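Local coordinates for protein 7,8-dihydro-6-hydroxymethylpterin pyrophosphokinase-dihydropteroate synthase (Plasmodium falciparum, PDB 6JWS) that probably makes dihydropteroate for folate synthesis in two steps, pyrophosphorylating hydroxymethyldihydropterin with ATP and then joining the product to 4-aminobenzoate, at residues K106-E109 against Y110-F113; L559-L562 against V563-I567. The protein carries 1 engineered substitution. One frame throughout, in Å; residues are numbered along the deposited sequence.

Contact 1: residues K106-E109 against Y110-F113; sequences KCEE and YETF
Cys-107 is the N-cap of the short helix 108-114, and its SG takes a weak capping bond from Tyr-110 N at 3.6 Å; the sulfur's position is somewhat uncertain. As modelled, SG anti to the Cys-107 backbone N (chi1 170°) comes against Tyr-110 CB. Cys-107 O does firmer work, accepting from Glu-111 N at 3.0 Å with the donor in the carbonyl plane. The next two carbonyls continue the i to i+4 pattern: Glu-108 O takes Thr-112 N at 2.8 Å, and Glu-109 O takes Phe-113 N at 3.0 Å. Thr-112 OG1 has Glu-108 O at 3.1 Å and Glu-111 OE1 at 3.2 Å; its one proton has both within reach, the choice unsettled. Glu-108 and Glu-111 run side by side, with OE1 of Glu-108 3.0 Å from OE2 of Glu-111 and the carboxylate planes 68° apart. Such crowding of like charges may favour a shared proton; Lys-106 NZ is near Glu-111 OE2 but beyond salt-bridge range, and may ease the crowding only in part. Tyr-110 OH bonds to Asn-50 ND2, and Phe-113 stacks on Tyr-340. The helix lies over the antiparallel sheet, meeting strands 16-24, 46-57 and 163-172.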
ATOM      1  N   LYS B 106      35.640  19.727 -12.220  1.00 28.95           N
ATOM      2  CA  LYS B 106      36.495  18.556 -12.207  1.00 32.26           C
ATOM      3  C   LYS B 106      37.695  18.825 -11.315  1.00 33.00           C
ATOM      4  O   LYS B 106      38.008  19.968 -10.996  1.00 34.98           O
ATOM      5  CB  LYS B 106      36.943  18.172 -13.621  1.00 37.20           C
ATOM      6  CG  LYS B 106      37.550  16.779 -13.743  1.00 45.49           C
ATOM      7  CD  LYS B 106      37.547  16.192 -15.152  1.00 48.81           C
ATOM      8  CE  LYS B 106      37.896  14.715 -15.151  1.00 50.07           C
ATOM      9  NZ  LYS B 106      37.801  14.105 -16.499  1.00 46.46           N
ATOM     10  N   CYS B 107      38.361  17.742 -10.919  1.00 34.13           N
ATOM     11  CA  CYS B 107      39.543  17.828 -10.090  1.00 33.38           C
ATOM     12  C   CYS B 107      40.475  16.676 -10.451  1.00 35.09           C
ATOM     13  O   CYS B 107      40.252  15.541 -10.031  1.00 32.20           O
ATOM     14  CB  CYS B 107      39.143  17.796  -8.624  1.00 32.73           C
ATOM     15  SG  CYS B 107      40.566  17.609  -7.529  1.00 31.13           S
ATOM     16  N   GLU B 108      41.520  17.005 -11.227  1.00 35.92           N
ATOM     17  CA  GLU B 108      42.436  16.042 -11.827  1.00 36.24           C
ATOM     18  C   GLU B 108      43.130  15.183 -10.768  1.00 31.64           C
ATOM     19  O   GLU B 108      43.278  13.980 -10.969  1.00 30.76           O
ATOM     20  CB  GLU B 108      43.456  16.738 -12.736  1.00 42.72           C
ATOM     21  CG  GLU B 108      42.832  17.681 -13.763  1.00 57.05           C
ATOM     22  CD  GLU B 108      42.090  17.090 -14.961  1.00 65.12           C
ATOM     23  OE1 GLU B 108      42.082  15.844 -15.119  1.00 68.19           O
ATOM     24  OE2 GLU B 108      41.519  17.884 -15.747  1.00 68.25           O
ATOM     25  N   GLU B 109      43.562  15.790  -9.656  1.00 29.68           N
ATOM     26  CA  GLU B 109      44.213  15.036  -8.593  1.00 32.96           C
ATOM     27  C   GLU B 109      43.251  14.000  -7.996  1.00 35.33           C
ATOM     28  O   GLU B 109      43.684  12.926  -7.572  1.00 30.98           O
ATOM     29  CB  GLU B 109      44.794  15.958  -7.512  1.00 35.58           C
ATOM     30  CG  GLU B 109      46.009  16.763  -7.968  1.00 40.91           C
ATOM     31  CD  GLU B 109      45.702  18.115  -8.601  1.00 45.11           C
ATOM     32  OE1 GLU B 109      44.543  18.561  -8.495  1.00 47.24           O
ATOM     33  OE2 GLU B 109      46.622  18.724  -9.202  1.00 46.17           O
ATOM     34  N   TYR B 110      41.950  14.344  -7.944  1.00 32.20           N
ATOM     35  CA  TYR B 110      40.935  13.409  -7.487  1.00 30.97           C
ATOM     36  C   TYR B 110      40.817  12.276  -8.495  1.00 28.70           C
ATOM     37  O   TYR B 110      40.767  11.120  -8.096  1.00 26.00           O
ATOM     38  CB  TYR B 110      39.578  14.095  -7.295  1.00 32.25           C
ATOM     39  CG  TYR B 110      38.463  13.234  -6.742  1.00 34.96           C
ATOM     40  CD1 TYR B 110      38.669  12.381  -5.668  1.00 35.10           C
ATOM     41  CD2 TYR B 110      37.177  13.307  -7.262  1.00 33.94           C
ATOM     42  CE1 TYR B 110      37.640  11.617  -5.139  1.00 35.72           C
ATOM     43  CE2 TYR B 110      36.136  12.560  -6.736  1.00 31.73           C
ATOM     44  CZ  TYR B 110      36.366  11.707  -5.673  1.00 33.56           C
ATOM     45  OH  TYR B 110      35.349  10.960  -5.148  1.00 34.30           O
ATOM     46  N   GLU B 111      40.772  12.628  -9.785  1.00 30.82           N
ATOM     47  CA  GLU B 111      40.647  11.672 -10.878  1.00 36.03           C
ATOM     48  C   GLU B 111      41.796  10.663 -10.781  1.00 36.79           C
ATOM     49  O   GLU B 111      41.594   9.453 -10.903  1.00 34.07           O
ATOM     50  CB  GLU B 111      40.576  12.435 -12.208  1.00 42.21           C
ATOM     51  CG  GLU B 111      41.134  11.685 -13.418  1.00 56.59           C
ATOM     52  CD  GLU B 111      42.180  12.404 -14.276  1.00 63.99           C
ATOM     53  OE1 GLU B 111      43.373  12.457 -13.863  1.00 58.96           O
ATOM     54  OE2 GLU B 111      41.811  12.901 -15.371  1.00 64.76           O
ATOM     55  N   THR B 112      42.993  11.195 -10.505  1.00 36.79           N
ATOM     56  CA  THR B 112      44.224  10.433 -10.414  1.00 36.44           C
ATOM     57  C   THR B 112      44.120   9.457  -9.246  1.00 33.94           C
ATOM     58  O   THR B 112      44.431   8.281  -9.391  1.00 30.71           O
ATOM     59  CB  THR B 112      45.415  11.398 -10.329  1.00 39.95           C
ATOM     60  OG1 THR B 112      45.556  11.948 -11.639  1.00 45.12           O
ATOM     61  CG2 THR B 112      46.712  10.739  -9.910  1.00 42.08           C
ATOM     62  N   PHE B 113      43.677   9.966  -8.089  1.00 31.76           N
ATOM     63  CA  PHE B 113      43.511   9.149  -6.903  1.00 30.80           C
ATOM     64  C   PHE B 113      42.547   7.989  -7.170  1.00 32.79           C
ATOM     65  O   PHE B 113      42.856   6.868  -6.787  1.00 34.18           O
ATOM     66  CB  PHE B 113      43.175  10.009  -5.686  1.00 28.20           C
ATOM     67  CG  PHE B 113      42.542   9.243  -4.551  1.00 27.67           C
ATOM     68  CD1 PHE B 113      43.322   8.704  -3.536  1.00 26.37           C
ATOM     69  CD2 PHE B 113      41.164   9.061  -4.498  1.00 24.95           C
ATOM     70  CE1 PHE B 113      42.735   8.003  -2.489  1.00 27.14           C
ATOM     71  CE2 PHE B 113      40.576   8.352  -3.461  1.00 25.95           C
ATOM     72  CZ  PHE B 113      41.362   7.824  -2.452  1.00 27.25           C
TER

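Contact 2: residues L559-L562 against V563-I567; sequences LNFL and VLNGI
Asn-565, the first residue to leave helical geometry after helix 547-564, folds its side chain back over the last turn onto Phe-561. Asn-565 CB sits 3.6 Å from Leu-562 O and almost as near Phe-561 O. From there CG is placed anti to the carbonyl carbon of Asn-565 (chi1 -80°), which turns the amide toward the preceding turn. At the tip Asn-565 ND2 donates to Phe-561 O at 3.0 Å, a fairly straight bond with the acceptor close to the amide plane. Asn-565 ND2 also lies over one face of the Phe-561 ring, displaced toward the rim, 3.6 Å from Phe-561 CE1; ring and amide planes are 62° apart. ND2 also bonds to Ile-104 O, and OD1 has a partner elsewhere in the structure.

Beside this the helix ends in a Schellman motif. Ile-567 N reaches back to Leu-562 O at 3.0 Å, Gly-566 N bonds to Val-563 O, and Gly-566 is the C-prime residue with positive phi. Leu-562 O also accepts Asn-565 N, the two donors arriving from opposite faces of its carbonyl plane. The apolar part of the closure sets Leu-562 CB 4.0 Å from Ile-567 CB, while Leu-559 CD2 packs alongside Val-563 CG2, the pair pointing the same way toward strand 572-575.

The terminal carbonyls thus find donors even where the regular helical pattern stops: the side-chain amide of Asn-565 serves Phe-561 O, the backbone amides of Asn-565 and Ile-567 serve Leu-562 O, and the second bond to Ile-104 O helps fix the side-chain amide's rotation.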
ATOM      1  N   LEU B 559      23.746  16.165  -8.441  1.00 10.72           N
ATOM      2  CA  LEU B 559      24.236  15.900  -7.096  1.00 11.33           C
ATOM      3  C   LEU B 559      25.759  15.758  -7.133  1.00 11.51           C
ATOM      4  O   LEU B 559      26.446  16.313  -6.292  1.00 11.65           O
ATOM      5  CB  LEU B 559      23.543  14.655  -6.516  1.00 10.51           C
ATOM      6  CG  LEU B 559      24.047  14.175  -5.150  1.00 11.40           C
ATOM      7  CD1 LEU B 559      22.936  13.532  -4.323  1.00 11.11           C
ATOM      8  CD2 LEU B 559      25.253  13.234  -5.272  1.00 10.91           C
ATOM      9  N   ASN B 560      26.290  15.018  -8.108  1.00 11.68           N
ATOM     10  CA  ASN B 560      27.734  14.831  -8.192  1.00 12.62           C
ATOM     11  C   ASN B 560      28.438  16.183  -8.288  1.00 12.56           C
ATOM     12  O   ASN B 560      29.492  16.367  -7.686  1.00 12.58           O
ATOM     13  CB  ASN B 560      28.176  13.947  -9.367  1.00 12.25           C
ATOM     14  CG  ASN B 560      27.800  12.500  -9.154  1.00 13.72           C
ATOM     15  OD1 ASN B 560      27.592  12.079  -8.014  1.00 15.33           O
ATOM     16  ND2 ASN B 560      27.705  11.731 -10.233  1.00 14.06           N
ATOM     17  N   PHE B 561      27.860  17.102  -9.074  1.00 12.60           N
ATOM     18  CA  PHE B 561      28.418  18.438  -9.236  1.00 12.21           C
ATOM     19  C   PHE B 561      28.363  19.203  -7.918  1.00 11.93           C
ATOM     20  O   PHE B 561      29.369  19.754  -7.493  1.00 12.70           O
ATOM     21  CB  PHE B 561      27.695  19.215 -10.331  1.00 12.68           C
ATOM     22  CG  PHE B 561      28.190  20.629 -10.526  1.00 14.12           C
ATOM     23  CD1 PHE B 561      29.429  20.874 -11.103  1.00 14.66           C
ATOM     24  CD2 PHE B 561      27.401  21.718 -10.184  1.00 14.71           C
ATOM     25  CE1 PHE B 561      29.870  22.172 -11.329  1.00 15.62           C
ATOM     26  CE2 PHE B 561      27.842  23.016 -10.417  1.00 15.22           C
ATOM     27  CZ  PHE B 561      29.080  23.244 -10.972  1.00 15.03           C
ATOM     28  N   LEU B 562      27.211  19.211  -7.251  1.00 11.38           N
ATOM     29  CA  LEU B 562      27.117  19.911  -5.980  1.00 11.56           C
ATOM     30  C   LEU B 562      28.106  19.317  -4.981  1.00 12.32           C
ATOM     31  O   LEU B 562      28.774  20.049  -4.251  1.00 12.65           O
ATOM     32  CB  LEU B 562      25.683  19.836  -5.440  1.00 10.65           C
ATOM     33  CG  LEU B 562      24.810  21.029  -5.819  1.00 10.89           C
ATOM     34  CD1 LEU B 562      24.446  21.018  -7.298  1.00 10.22           C
ATOM     35  CD2 LEU B 562      23.565  21.087  -4.947  1.00  9.89           C
ATOM     36  N   VAL B 563      28.180  17.987  -4.941  1.00 12.40           N
ATOM     37  CA  VAL B 563      29.022  17.310  -3.968  1.00 14.34           C
ATOM     38  C   VAL B 563      30.505  17.595  -4.255  1.00 14.89           C
ATOM     39  O   VAL B 563      31.285  17.800  -3.324  1.00 14.47           O
ATOM     40  CB  VAL B 563      28.667  15.805  -3.901  1.00 14.94           C
ATOM     41  CG1 VAL B 563      29.828  14.933  -3.477  1.00 15.23           C
ATOM     42  CG2 VAL B 563      27.429  15.547  -3.041  1.00 13.97           C
ATOM     43  N   LEU B 564      30.887  17.650  -5.541  1.00 14.97           N
ATOM     44  CA  LEU B 564      32.247  18.025  -5.906  1.00 16.01           C
ATOM     45  C   LEU B 564      32.566  19.408  -5.340  1.00 16.60           C
ATOM     46  O   LEU B 564      33.713  19.730  -5.068  1.00 17.56           O
ATOM     47  CB  LEU B 564      32.346  18.064  -7.433  1.00 16.42           C
ATOM     48  CG  LEU B 564      33.702  18.479  -8.017  1.00 17.27           C
ATOM     49  CD1 LEU B 564      34.802  17.473  -7.651  1.00 16.35           C
ATOM     50  CD2 LEU B 564      33.592  18.578  -9.540  1.00 16.11           C
ATOM     51  N   ASN B 565      31.530  20.227  -5.147  1.00 14.90           N
ATOM     52  CA  ASN B 565      31.757  21.611  -4.776  1.00 15.35           C
ATOM     53  C   ASN B 565      31.543  21.768  -3.275  1.00 14.67           C
ATOM     54  O   ASN B 565      31.367  22.879  -2.791  1.00 14.71           O
ATOM     55  CB  ASN B 565      30.955  22.554  -5.686  1.00 15.27           C
ATOM     56  CG  ASN B 565      31.661  22.747  -7.011  1.00 16.00           C
ATOM     57  OD1 ASN B 565      32.619  23.526  -7.077  1.00 18.72           O
ATOM     58  ND2 ASN B 565      31.230  22.040  -8.050  1.00 13.93           N
ATOM     59  N   GLY B 566      31.488  20.627  -2.574  1.00 13.84           N
ATOM     60  CA  GLY B 566      31.471  20.600  -1.123  1.00 13.61           C
ATOM     61  C   GLY B 566      30.095  20.813  -0.509  1.00 13.80           C
ATOM     62  O   GLY B 566      29.995  21.145   0.668  1.00 14.52           O
ATOM     63  N   ILE B 567      29.023  20.629  -1.291  1.00 14.58           N
ATOM     64  CA  ILE B 567      27.701  20.580  -0.683  1.00 13.77           C
ATOM     65  C   ILE B 567      27.539  19.194  -0.057  1.00 13.28           C
ATOM     66  O   ILE B 567      27.752  18.188  -0.722  1.00 12.44           O
ATOM     67  CB  ILE B 567      26.589  20.905  -1.701  1.00 14.58           C
ATOM     68  CG1 ILE B 567      26.819  22.271  -2.365  1.00 15.40           C
ATOM     69  CG2 ILE B 567      25.209  20.809  -1.046  1.00 13.73           C
ATOM     70  CD1 ILE B 567      27.078  23.407  -1.380  1.00 14.68           C
TER

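Contact 1 comes far earlier in the chain than contact 2, yet their centres are only 14 Å apart. Residues 106-113 open helix 108-114, which lies on the six-stranded antiparallel sheet of the pyrophosphokinase part; residues 559-567 close helix 547-564, which belongs to the TIM-barrel synthase part and packs on its parallel strands 525-529 and 572-575. The two touch directly, with Lys-106 N 3.6 Å from Leu-564 CD2 in simple packing. Strand 46-57 is a shared neighbour, meeting Cys-107 and Tyr-110 from one contact and Val-563 and Asn-565 from the other. The lead-in to one helix and the end of another therefore meet where the two enzyme parts of the chain abut.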